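Local coordinates for oxidoreductase, NAD-binding/iron-sulfur cluster-binding protein (Nitratireductor pacificus pht-3B, PDB 6ZXU) that probably removes halogen atoms reductively from organohalide substrates, using a bound cobalamin and two [4Fe-4S] clusters, at residues E381-L386 against G461-H466. Sequence-based numbering, arbitrary orientation.
Sequences EAIKAL and GVMAAH
Leu386 and Met463 meet between two roughly antiparallel helices, 376-390 and 445-469, whose short segments run at 147° to each other. Each helix leads into an outermost strand, 394-399 and 474-477 respectively, of one four-stranded antiparallel sheet, and the pair lies away from the cobalamin and cluster sites. An axis separation of 11.3 Å is wide, and the side chains rather than the backbones bridge it: Leu386 and Met463 reach toward each other tip to tip, with Leu386 CD2 3.8 Å from Met463 CG. Met463 then bends at its last torsion (chi3 78°), which carries the methyl past the leucine to the preceding turn of helix 376-390. Ile383 has CG2 anti to its backbone N, and this branch crosses Met463 obliquely, CG2 4.0 Å from Met463 CE. An alanine in place of Met463 would probably take from Ile383 its partner in 461-466 and leave Leu386 with only the looser His466 contact there, opening a gap between the two helices. Trp163 borders the contact, touching Leu386 and Ile383 and stacking edge-to-face with His466, whose CD2 lies 4.3 Å from Leu386 CD2. The closest approach is Met463 CE to the backbone carbonyl Ile383 O, 3.3 Å.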
loop_
_atom_site.group_PDB
_atom_site.type_symbol
_atom_site.label_atom_id
_atom_site.label_comp_id
_atom_site.label_asym_id
_atom_site.label_seq_id
_atom_site.Cartn_x
_atom_site.Cartn_y
_atom_site.Cartn_z
ATOM N N GLU A 381 -1.427 -15.137 16.426
ATOM C CA GLU A 381 -0.341 -15.567 15.582
ATOM C C GLU A 381 -0.836 -16.097 14.238
ATOM O O GLU A 381 -0.171 -15.889 13.242
ATOM C CB GLU A 381 0.476 -16.695 16.263
ATOM C CG GLU A 381 1.189 -16.326 17.532
ATOM C CD GLU A 381 1.964 -17.548 18.147
ATOM O OE1 GLU A 381 2.896 -17.240 18.917
ATOM O OE2 GLU A 381 1.667 -18.777 17.814
ATOM N N ALA A 382 -1.973 -16.787 14.213
ATOM C CA ALA A 382 -2.564 -17.282 12.978
ATOM C C ALA A 382 -2.984 -16.131 12.057
ATOM O O ALA A 382 -2.693 -16.145 10.918
ATOM C CB ALA A 382 -3.761 -18.216 13.236
ATOM N N ILE A 383 -3.626 -15.132 12.614
ATOM C CA ILE A 383 -4.070 -13.960 11.904
ATOM C C ILE A 383 -2.864 -13.173 11.363
ATOM O O ILE A 383 -2.870 -12.767 10.218
ATOM C CB ILE A 383 -4.955 -13.100 12.842
ATOM C CG1 ILE A 383 -6.358 -13.708 12.999
ATOM C CG2 ILE A 383 -5.105 -11.676 12.316
ATOM C CD1 ILE A 383 -7.188 -13.725 11.743
ATOM N N LYS A 384 -1.837 -13.000 12.151
ATOM C CA LYS A 384 -0.623 -12.398 11.673
ATOM C C LYS A 384 0.044 -13.172 10.531
ATOM O O LYS A 384 0.325 -12.605 9.494
ATOM C CB LYS A 384 0.352 -12.117 12.787
ATOM C CG LYS A 384 -0.179 -11.155 13.803
ATOM C CD LYS A 384 0.837 -10.889 14.895
ATOM C CE LYS A 384 0.298 -9.898 15.886
ATOM N NZ LYS A 384 1.334 -9.604 16.881
ATOM N N ALA A 385 0.220 -14.459 10.693
ATOM C CA ALA A 385 0.769 -15.308 9.653
ATOM C C ALA A 385 -0.086 -15.197 8.376
ATOM O O ALA A 385 0.478 -15.125 7.245
ATOM C CB ALA A 385 0.817 -16.766 10.122
ATOM N N LEU A 386 -1.383 -15.154 8.519
ATOM C CA LEU A 386 -2.280 -15.042 7.419
ATOM C C LEU A 386 -2.086 -13.738 6.689
ATOM O O LEU A 386 -1.928 -13.712 5.442
ATOM C CB LEU A 386 -3.705 -15.217 7.879
ATOM C CG LEU A 386 -4.785 -15.185 6.851
ATOM C CD1 LEU A 386 -4.495 -16.259 5.801
ATOM C CD2 LEU A 386 -6.200 -15.371 7.402
ATOM N N GLY A 461 -10.140 -8.174 2.784
ATOM C CA GLY A 461 -11.372 -8.802 2.319
ATOM C C GLY A 461 -11.286 -10.287 2.454
ATOM O O GLY A 461 -12.202 -10.936 2.931
ATOM N N VAL A 462 -10.158 -10.854 2.042
ATOM C CA VAL A 462 -9.921 -12.302 2.153
ATOM C C VAL A 462 -9.899 -12.717 3.619
ATOM O O VAL A 462 -10.506 -13.712 4.012
ATOM C CB VAL A 462 -8.612 -12.698 1.427
ATOM C CG1 VAL A 462 -8.213 -14.074 1.834
ATOM C CG2 VAL A 462 -8.825 -12.687 -0.054
ATOM N N MET A 463 -9.205 -11.971 4.459
ATOM C CA MET A 463 -9.045 -12.325 5.861
ATOM C C MET A 463 -10.365 -12.277 6.611
ATOM O O MET A 463 -10.668 -13.178 7.390
ATOM C CB MET A 463 -8.004 -11.443 6.525
ATOM C CG MET A 463 -6.581 -11.803 6.053
ATOM S SD MET A 463 -5.359 -10.648 6.681
ATOM C CE MET A 463 -5.176 -11.226 8.368
ATOM N N ALA A 464 -11.122 -11.231 6.434
ATOM C CA ALA A 464 -12.430 -11.114 7.028
ATOM C C ALA A 464 -13.360 -12.230 6.546
ATOM O O ALA A 464 -14.125 -12.786 7.340
ATOM C CB ALA A 464 -13.019 -9.767 6.746
ATOM N N ALA A 465 -13.273 -12.605 5.275
ATOM C CA ALA A 465 -14.092 -13.740 4.740
ATOM C C ALA A 465 -13.738 -15.025 5.401
ATOM O O ALA A 465 -14.628 -15.832 5.736
ATOM C CB ALA A 465 -13.936 -13.883 3.250
ATOM N N HIS A 466 -12.469 -15.218 5.760
ATOM C CA HIS A 466 -12.072 -16.400 6.467
ATOM C C HIS A 466 -12.570 -16.440 7.873
ATOM O O HIS A 466 -13.029 -17.463 8.373
ATOM C CB HIS A 466 -10.533 -16.620 6.429
ATOM C CG HIS A 466 -10.113 -17.970 6.922
ATOM N ND1 HIS A 466 -10.526 -19.149 6.325
ATOM C CD2 HIS A 466 -9.306 -18.323 7.934
ATOM C CE1 HIS A 466 -10.018 -20.167 6.982
ATOM N NE2 HIS A 466 -9.275 -19.695 7.969
#